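Local coordinates for single-strand DNA-binding protein (Agrobacterium tumefaciens, PDB 3BTP) that binds single-stranded DNA whatever its nucleotide sequence and mediates the nuclear uptake of single-stranded T-DNA copies during plant transformation, at residues A386-G390 against V427-V431; A348-G354 against R395-L399; V156-P161 against I313-Y319. All coordinates share one frame; numbering follows the deposited sequence.

Contact 1. Residues A386-G390 against V427-V431; sequences ALKEG and VGLPV
Lys388 reaches Gly428 by a bend at its second torsion (chi2 -64°), which swings the otherwise stretched outer part of the chain over the turn that ends helix 417-427. The first torsion has already set CG beside the backbone N, and Lys388 NZ gives a hydrogen bond of 2.7 Å to Gly428 O, lying in the carbonyl plane on a lone pair with a C=O...N angle of 121°. That carbonyl lies just past the C-terminal end of helix 417-427, whose partial negative charge probably adds to the attraction for the ammonium.

Beside this polar link the contact is van der Waals packing. Pro430 points its ring at the end of helix 382-388: Pro430 CD lies 3.3 Å from Leu387 O, and Pro430 CG is 3.7 Å from Gly390 N. Those two backbone atoms are bonded to each other, Gly390 N giving to Leu387 O at 3.1 Å, so the proline rests on the closing turn itself. On the more buried side one methyl of Leu429 meets the root of a leucine, with Leu429 CD2 3.7 Å from Leu387 CB.

The pair illustrates how two helix ends can be packed together through their caps. Gly390 and Gly428 both have positive phi, and each completes a Schellman motif, turning its chain away from the helix axis. Helix 371-377 lies against both segments, with Leu374 and Leu375 meeting Leu387 and Lys388, and Val371 meeting Leu429. Met424 of helix 417-427 also packs on Leu429, while Leu387 also packs on Val351 of strand 349-352.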
loop_
_atom_site.group_PDB
_atom_site.type_symbol
_atom_site.label_atom_id
_atom_site.label_comp_id
_atom_site.label_asym_id
_atom_site.label_seq_id
_atom_site.Cartn_x
_atom_site.Cartn_y
_atom_site.Cartn_z
ATOM N N ALA A 386 -18.466 0.253 -11.361
ATOM C CA ALA A 386 -18.647 -0.249 -12.748
ATOM C C ALA A 386 -18.322 -1.751 -12.890
ATOM O O ALA A 386 -19.081 -2.491 -13.564
ATOM C CB ALA A 386 -17.798 0.616 -13.777
ATOM N N LEU A 387 -17.197 -2.211 -12.282
ATOM C CA LEU A 387 -16.809 -3.656 -12.300
ATOM C C LEU A 387 -17.847 -4.584 -11.667
ATOM O O LEU A 387 -18.057 -5.698 -12.143
ATOM C CB LEU A 387 -15.432 -3.899 -11.642
ATOM C CG LEU A 387 -14.196 -3.351 -12.386
ATOM C CD1 LEU A 387 -12.946 -3.154 -11.486
ATOM C CD2 LEU A 387 -13.827 -4.165 -13.597
ATOM N N LYS A 388 -18.426 -4.146 -10.550
ATOM C CA LYS A 388 -19.480 -4.860 -9.843
ATOM C C LYS A 388 -20.724 -5.024 -10.691
ATOM O O LYS A 388 -21.430 -5.974 -10.528
ATOM C CB LYS A 388 -19.887 -4.137 -8.542
ATOM C CG LYS A 388 -18.961 -4.381 -7.286
ATOM C CD LYS A 388 -19.006 -5.873 -6.864
ATOM C CE LYS A 388 -18.385 -6.147 -5.498
ATOM N NZ LYS A 388 -17.997 -7.624 -5.518
ATOM N N GLU A 389 -21.008 -4.077 -11.570
ATOM C CA GLU A 389 -22.155 -4.171 -12.459
ATOM C C GLU A 389 -21.822 -4.912 -13.769
ATOM O O GLU A 389 -22.675 -4.963 -14.659
ATOM C CB GLU A 389 -22.642 -2.740 -12.805
ATOM C CG GLU A 389 -23.079 -1.941 -11.571
ATOM C CD GLU A 389 -23.045 -0.357 -11.705
ATOM O OE1 GLU A 389 -22.672 0.258 -12.752
ATOM O OE2 GLU A 389 -23.368 0.287 -10.673
ATOM N N GLY A 390 -20.587 -5.402 -13.943
ATOM C CA GLY A 390 -20.230 -6.090 -15.153
ATOM C C GLY A 390 -19.735 -5.223 -16.276
ATOM O O GLY A 390 -19.577 -5.683 -17.388
ATOM N N VAL A 427 -13.015 -13.358 -6.289
ATOM C CA VAL A 427 -12.552 -11.997 -6.502
ATOM C C VAL A 427 -13.672 -10.933 -6.420
ATOM O O VAL A 427 -13.380 -9.750 -6.297
ATOM C CB VAL A 427 -11.694 -11.896 -7.801
ATOM C CG1 VAL A 427 -12.574 -11.553 -9.044
ATOM C CG2 VAL A 427 -10.573 -10.905 -7.576
ATOM N N GLY A 428 -14.932 -11.353 -6.492
ATOM C CA GLY A 428 -16.067 -10.419 -6.423
ATOM C C GLY A 428 -16.548 -9.819 -7.737
ATOM O O GLY A 428 -17.168 -8.769 -7.761
ATOM N N LEU A 429 -16.303 -10.514 -8.840
ATOM C CA LEU A 429 -16.784 -10.080 -10.134
ATOM C C LEU A 429 -17.993 -10.914 -10.542
ATOM O O LEU A 429 -18.100 -12.114 -10.143
ATOM C CB LEU A 429 -15.661 -10.119 -11.196
ATOM C CG LEU A 429 -14.555 -9.043 -11.063
ATOM C CD1 LEU A 429 -13.506 -9.309 -12.050
ATOM C CD2 LEU A 429 -15.038 -7.595 -11.245
ATOM N N PRO A 430 -18.930 -10.287 -11.288
ATOM C CA PRO A 430 -20.097 -11.072 -11.766
ATOM C C PRO A 430 -19.748 -11.923 -13.006
ATOM O O PRO A 430 -19.057 -11.456 -13.899
ATOM C CB PRO A 430 -21.151 -9.998 -12.048
ATOM C CG PRO A 430 -20.264 -8.788 -12.563
ATOM C CD PRO A 430 -18.981 -8.864 -11.724
ATOM N N VAL A 431 -20.209 -13.180 -13.005
ATOM C CA VAL A 431 -20.044 -14.147 -14.076
ATOM C C VAL A 431 -20.550 -13.740 -15.489
ATOM O O VAL A 431 -20.109 -14.305 -16.496
ATOM C CB VAL A 431 -20.599 -15.512 -13.630
ATOM C CG1 VAL A 431 -19.813 -16.026 -12.402
ATOM C CG2 VAL A 431 -22.150 -15.409 -13.377
#

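Contact 2. Residues A348-G354 against R395-L399; sequences AATVNMG and RVQVL
Arg395 reaches along the end of the neighbouring strand and holds two carbonyls at once through a single nitrogen. Its chain is extended from CG to NE, and a turn at chi4 (-99°) sets the guanidinium so that both oxygens lie at its edge, near its plane. Arg395 NH1 gives to Asn352 O at 2.9 Å, although it stands above that carbonyl's plane rather than on a lone pair. The second bond, from Arg395 NH1 to Gly354 O, is modelled as very short, and its exact length is doubtful. NH2 of the same group has a partner in Arg355 O.

Asn352 carries its CG anti to the backbone N (chi1 -165°), which directs OD1 forward along the chain. Gly354 N gives to Asn352 OD1 at 3.2 Å, an Asx turn, and the amide plane is inclined 39° to the guanidinium. Arg367 N and Asp366 OD1 also bind this amide.

Further along, antiparallel bonds join the strands: Thr350 and Gln397 form a hydrogen-bonded pair, with Thr350 N 3.0 Å from Gln397 O. Their side chains run side by side in the same direction, and Thr350 CG2 lies 3.5 Å from Gln397 OE1; His368 packs against both. The other face is aliphatic. Ala349 CB is 4.0 Å from Val398 CG1, and Val351 CG2 lies 4.3 Å from Val396 CG2, a layer covered by helices 382-388 and 417-427.

Pairing of these two strands closes the eight-stranded antiparallel barrel. The chemistry differs along it: the arginine fixes the turn after strand 349-352 through backbone oxygens, whereas the buried Gln397 OE1 has no polar partner in the model and contributes through packing.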
loop_
_atom_site.group_PDB
_atom_site.type_symbol
_atom_site.label_atom_id
_atom_site.label_comp_id
_atom_site.label_asym_id
_atom_site.label_seq_id
_atom_site.Cartn_x
_atom_site.Cartn_y
_atom_site.Cartn_z
ATOM N N ALA A 348 -5.352 -12.582 -8.976
ATOM C CA ALA A 348 -6.380 -13.414 -9.575
ATOM C C ALA A 348 -7.090 -12.798 -10.792
ATOM O O ALA A 348 -7.431 -13.496 -11.770
ATOM C CB ALA A 348 -7.382 -13.834 -8.511
ATOM N N ALA A 349 -7.295 -11.479 -10.718
ATOM C CA ALA A 349 -7.905 -10.721 -11.763
ATOM C C ALA A 349 -7.284 -9.321 -11.692
ATOM O O ALA A 349 -6.961 -8.875 -10.602
ATOM C CB ALA A 349 -9.410 -10.675 -11.560
ATOM N N THR A 350 -7.222 -8.626 -12.826
ATOM C CA THR A 350 -6.583 -7.353 -12.961
ATOM C C THR A 350 -7.507 -6.456 -13.857
ATOM O O THR A 350 -8.246 -6.987 -14.710
ATOM C CB THR A 350 -5.158 -7.705 -13.569
ATOM O OG1 THR A 350 -4.082 -7.602 -12.561
ATOM C CG2 THR A 350 -4.854 -7.084 -14.814
ATOM N N VAL A 351 -7.466 -5.112 -13.678
ATOM C CA VAL A 351 -8.164 -4.207 -14.591
ATOM C C VAL A 351 -7.171 -3.178 -15.126
ATOM O O VAL A 351 -6.373 -2.628 -14.321
ATOM C CB VAL A 351 -9.434 -3.513 -13.940
ATOM C CG1 VAL A 351 -9.066 -2.550 -12.768
ATOM C CG2 VAL A 351 -10.223 -2.752 -14.993
ATOM N N ASN A 352 -7.223 -2.937 -16.455
ATOM C CA ASN A 352 -6.445 -1.938 -17.076
ATOM C C ASN A 352 -7.033 -0.513 -16.881
ATOM O O ASN A 352 -8.135 -0.230 -17.341
ATOM C CB ASN A 352 -6.303 -2.220 -18.595
ATOM C CG ASN A 352 -5.176 -1.385 -19.245
ATOM O OD1 ASN A 352 -4.373 -0.736 -18.571
ATOM N ND2 ASN A 352 -5.106 -1.432 -20.525
ATOM N N MET A 353 -6.289 0.321 -16.179
ATOM C CA MET A 353 -6.686 1.649 -15.743
ATOM C C MET A 353 -5.892 2.658 -16.543
ATOM O O MET A 353 -6.145 3.844 -16.456
ATOM C CB MET A 353 -6.429 1.845 -14.246
ATOM C CG MET A 353 -7.276 0.936 -13.386
ATOM S SD MET A 353 -7.613 1.090 -11.593
ATOM C CE MET A 353 -8.032 2.847 -11.398
ATOM N N GLY A 354 -4.932 2.149 -17.322
ATOM C CA GLY A 354 -4.150 2.913 -18.259
ATOM C C GLY A 354 -4.863 2.817 -19.594
ATOM O O GLY A 354 -6.076 2.727 -19.645
ATOM N N ARG A 395 -11.453 -4.541 -20.201
ATOM C CA ARG A 395 -10.208 -4.137 -19.600
ATOM C C ARG A 395 -9.756 -5.170 -18.507
ATOM O O ARG A 395 -8.743 -5.016 -17.876
ATOM C CB ARG A 395 -10.422 -2.722 -19.054
ATOM C CG ARG A 395 -10.366 -1.661 -20.120
ATOM C CD ARG A 395 -10.627 -0.277 -19.552
ATOM N NE ARG A 395 -10.289 0.738 -20.578
ATOM C CZ ARG A 395 -9.160 1.445 -20.674
ATOM N NH1 ARG A 395 -8.163 1.318 -19.775
ATOM N NH2 ARG A 395 -9.040 2.330 -21.663
ATOM N N VAL A 396 -10.505 -6.241 -18.349
ATOM C CA VAL A 396 -10.278 -7.221 -17.289
ATOM C C VAL A 396 -9.558 -8.445 -17.849
ATOM O O VAL A 396 -9.892 -8.873 -18.963
ATOM C CB VAL A 396 -11.634 -7.642 -16.625
ATOM C CG1 VAL A 396 -11.476 -8.852 -15.724
ATOM C CG2 VAL A 396 -12.231 -6.430 -15.840
ATOM N N GLN A 397 -8.581 -8.942 -17.061
ATOM C CA GLN A 397 -7.716 -10.137 -17.314
ATOM C C GLN A 397 -7.901 -10.994 -16.110
ATOM O O GLN A 397 -7.967 -10.459 -15.040
ATOM C CB GLN A 397 -6.212 -9.808 -17.285
ATOM C CG GLN A 397 -5.718 -9.260 -18.581
ATOM C CD GLN A 397 -4.189 -9.052 -18.613
ATOM O OE1 GLN A 397 -3.557 -8.428 -17.729
ATOM N NE2 GLN A 397 -3.598 -9.612 -19.607
ATOM N N VAL A 398 -7.968 -12.309 -16.289
ATOM C CA VAL A 398 -8.163 -13.250 -15.191
ATOM C C VAL A 398 -7.078 -14.338 -15.311
ATOM O O VAL A 398 -6.668 -14.720 -16.425
ATOM C CB VAL A 398 -9.637 -13.838 -15.170
ATOM C CG1 VAL A 398 -10.660 -12.725 -14.742
ATOM C CG2 VAL A 398 -9.985 -14.358 -16.547
ATOM N N LEU A 399 -6.581 -14.776 -14.148
ATOM C CA LEU A 399 -5.528 -15.789 -14.068
ATOM C C LEU A 399 -6.031 -17.270 -14.334
ATOM O O LEU A 399 -6.977 -17.695 -13.723
ATOM C CB LEU A 399 -4.868 -15.731 -12.713
ATOM C CG LEU A 399 -3.476 -16.328 -12.648
ATOM C CD1 LEU A 399 -2.472 -15.641 -13.625
ATOM C CD2 LEU A 399 -3.028 -16.341 -11.134
#

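Contact 3. Residues V156-P161 against I313-Y319; sequences VGNYYP and IMHDSKY
Two sheets meet edge to edge at Tyr159 and Met314, an antiparallel hydrogen-bonded pair that forms a single bridge. Strand 159-160 is outermost in one four-stranded sheet and strand 314-316 in another. Tyr159 N gives to Met314 O at 2.9 Å, and Met314 N returns a bond of 2.9 Å to Tyr159 O.

Asn158 extends the junction by a side chain. With its CG beside the backbone N (chi1 -53°), Asn158 OD1 meets Asp316 N at 3.1 Å, using a lone pair in the carbonyl plane. Asp154 OD2 accepts from the other end of this amide, fixing its rotation. Asn158 ND2 lies over the rim of the Tyr319 ring, the two planes 72° apart. Val156 also approaches the ring face, its CG2 3.9 Å from the Tyr319 centroid in a CH-pi contact.

At the far end, Ile313 CG2 sits between two rings. It lies over the centre of Tyr160, 4.2 Å from the centroid and almost on the ring normal, and over the centre of the His315 ring as well. Ile313 CD1 touches the Tyr160 rim, 3.4 Å from CE1.

Asp316 is the N-cap of helix 317-323, though its bonds to Lys318 N and Tyr319 N are weak; its other oxygen pairs with Lys306, which also binds Gly157 O. One lysine therefore serves both sides of the junction. His315 NE2 bonds an acidic side chain of another protein's chain, so this joint between sheets also contributes to a partner-binding surface, and the nearby acid could raise the imidazole's basicity.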
loop_
_atom_site.group_PDB
_atom_site.type_symbol
_atom_site.label_atom_id
_atom_site.label_comp_id
_atom_site.label_asym_id
_atom_site.label_seq_id
_atom_site.Cartn_x
_atom_site.Cartn_y
_atom_site.Cartn_z
ATOM N N VAL A 156 -8.182 3.538 4.373
ATOM C CA VAL A 156 -8.181 2.086 4.628
ATOM C C VAL A 156 -7.905 1.701 6.107
ATOM O O VAL A 156 -7.799 0.515 6.428
ATOM C CB VAL A 156 -7.194 1.326 3.646
ATOM C CG1 VAL A 156 -7.630 1.556 2.174
ATOM C CG2 VAL A 156 -5.780 1.843 3.760
ATOM N N GLY A 157 -7.788 2.659 7.028
ATOM C CA GLY A 157 -7.557 2.252 8.419
ATOM C C GLY A 157 -6.088 2.110 8.825
ATOM O O GLY A 157 -5.795 1.561 9.865
ATOM N N ASN A 158 -5.175 2.584 7.968
ATOM C CA ASN A 158 -3.772 2.890 8.355
ATOM C C ASN A 158 -3.801 4.143 9.203
ATOM O O ASN A 158 -4.694 4.991 9.019
ATOM C CB ASN A 158 -2.889 3.169 7.155
ATOM C CG ASN A 158 -2.952 2.069 6.100
ATOM O OD1 ASN A 158 -2.991 0.871 6.387
ATOM N ND2 ASN A 158 -2.973 2.494 4.854
ATOM N N TYR A 159 -2.854 4.246 10.124
ATOM C CA TYR A 159 -2.745 5.395 11.017
ATOM C C TYR A 159 -1.379 6.089 10.827
ATOM O O TYR A 159 -0.290 5.475 10.955
ATOM C CB TYR A 159 -3.020 4.976 12.511
ATOM C CG TYR A 159 -4.518 4.860 12.868
ATOM C CD1 TYR A 159 -5.224 5.931 13.337
ATOM C CD2 TYR A 159 -5.214 3.692 12.667
ATOM C CE1 TYR A 159 -6.595 5.839 13.662
ATOM C CE2 TYR A 159 -6.604 3.577 12.953
ATOM C CZ TYR A 159 -7.279 4.657 13.462
ATOM O OH TYR A 159 -8.635 4.583 13.732
ATOM N N TYR A 160 -1.450 7.375 10.542
ATOM C CA TYR A 160 -0.270 8.212 10.237
ATOM C C TYR A 160 -0.026 9.167 11.359
ATOM O O TYR A 160 -0.959 9.822 11.815
ATOM C CB TYR A 160 -0.505 9.088 8.997
ATOM C CG TYR A 160 -0.424 8.372 7.667
ATOM C CD1 TYR A 160 0.700 8.526 6.855
ATOM C CD2 TYR A 160 -1.456 7.524 7.227
ATOM C CE1 TYR A 160 0.782 7.901 5.640
ATOM C CE2 TYR A 160 -1.366 6.851 6.018
ATOM C CZ TYR A 160 -0.239 7.053 5.218
ATOM O OH TYR A 160 -0.126 6.464 3.970
ATOM N N PRO A 161 1.261 9.279 11.769
ATOM C CA PRO A 161 1.672 10.310 12.729
ATOM C C PRO A 161 1.854 11.572 11.929
ATOM O O PRO A 161 1.867 11.496 10.707
ATOM C CB PRO A 161 3.005 9.757 13.308
ATOM C CG PRO A 161 3.606 8.917 12.150
ATOM C CD PRO A 161 2.397 8.428 11.294
ATOM N N ILE A 313 4.376 4.924 10.273
ATOM C CA ILE A 313 3.030 4.515 9.890
ATOM C C ILE A 313 2.626 3.163 10.465
ATOM O O ILE A 313 3.343 2.210 10.372
ATOM C CB ILE A 313 2.814 4.512 8.325
ATOM C CG1 ILE A 313 3.304 5.824 7.693
ATOM C CG2 ILE A 313 1.367 4.114 7.941
ATOM C CD1 ILE A 313 3.373 5.705 6.232
ATOM N N MET A 314 1.421 3.095 11.013
ATOM C CA MET A 314 0.817 1.856 11.476
ATOM C C MET A 314 -0.172 1.374 10.456
ATOM O O MET A 314 -1.321 1.835 10.406
ATOM C CB MET A 314 0.116 2.150 12.809
ATOM C CG MET A 314 1.053 2.761 13.765
ATOM S SD MET A 314 1.751 1.687 15.017
ATOM C CE MET A 314 1.522 0.197 14.460
ATOM N N HIS A 315 0.279 0.438 9.621
ATOM C CA HIS A 315 -0.522 -0.114 8.576
ATOM C C HIS A 315 -1.432 -1.195 9.126
ATOM O O HIS A 315 -0.989 -2.077 9.907
ATOM C CB HIS A 315 0.319 -0.698 7.437
ATOM C CG HIS A 315 1.146 0.299 6.680
ATOM N ND1 HIS A 315 0.636 1.084 5.649
ATOM C CD2 HIS A 315 2.456 0.605 6.766
ATOM C CE1 HIS A 315 1.599 1.851 5.156
ATOM N NE2 HIS A 315 2.716 1.569 5.812
ATOM N N ASP A 316 -2.716 -1.093 8.749
ATOM C CA ASP A 316 -3.670 -2.119 9.001
ATOM C C ASP A 316 -3.180 -3.385 8.319
ATOM O O ASP A 316 -2.756 -3.384 7.156
ATOM C CB ASP A 316 -5.037 -1.758 8.444
ATOM C CG ASP A 316 -6.127 -2.738 8.912
ATOM O OD1 ASP A 316 -6.549 -2.685 10.132
ATOM O OD2 ASP A 316 -6.526 -3.576 8.080
ATOM N N SER A 317 -3.283 -4.480 9.075
ATOM C CA SER A 317 -2.882 -5.838 8.660
ATOM C C SER A 317 -3.593 -6.323 7.356
ATOM O O SER A 317 -2.940 -6.878 6.438
ATOM C CB SER A 317 -3.126 -6.782 9.865
ATOM O OG SER A 317 -4.506 -7.143 9.932
ATOM N N LYS A 318 -4.897 -6.093 7.242
ATOM C CA LYS A 318 -5.632 -6.418 5.995
ATOM C C LYS A 318 -5.245 -5.536 4.808
ATOM O O LYS A 318 -5.186 -5.997 3.684
ATOM C CB LYS A 318 -7.150 -6.300 6.242
ATOM C CG LYS A 318 -7.619 -7.121 7.426
ATOM C CD LYS A 318 -9.197 -7.279 7.510
ATOM C CE LYS A 318 -9.507 -8.545 8.496
ATOM N NZ LYS A 318 -10.439 -9.580 7.920
ATOM N N TYR A 319 -5.016 -4.241 5.024
ATOM C CA TYR A 319 -4.407 -3.434 3.953
ATOM C C TYR A 319 -3.068 -4.065 3.404
ATOM O O TYR A 319 -2.835 -4.191 2.186
ATOM C CB TYR A 319 -4.144 -1.988 4.377
ATOM C CG TYR A 319 -3.658 -1.223 3.179
ATOM C CD1 TYR A 319 -4.495 -1.003 2.097
ATOM C CD2 TYR A 319 -2.333 -0.807 3.081
ATOM C CE1 TYR A 319 -4.063 -0.321 0.973
ATOM C CE2 TYR A 319 -1.869 -0.114 1.968
ATOM C CZ TYR A 319 -2.733 0.096 0.901
ATOM O OH TYR A 319 -2.306 0.787 -0.216
#

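Contact 3 comes first along the chain and is complete before the other two begin, joining two four-stranded sheets in the N-terminal part. Contacts 1 and 2 alternate in sequence in the order 348-354, 386-390, 395-399, 427-431, and belong to the C-terminal barrel with its covering helices. Their centres are 12 Å apart and they touch: Leu387 CD2 packs on Val396 CG2 at 3.6 Å, and Val427 meets Ala349, so the helix ends of contact 1 roof the aliphatic face of contact 2. Contact 3 lies about 26 to 27 Å away between centres, consistent with two separately packed regions; helix 371-377 touches residues of both contact 1 and contact 3.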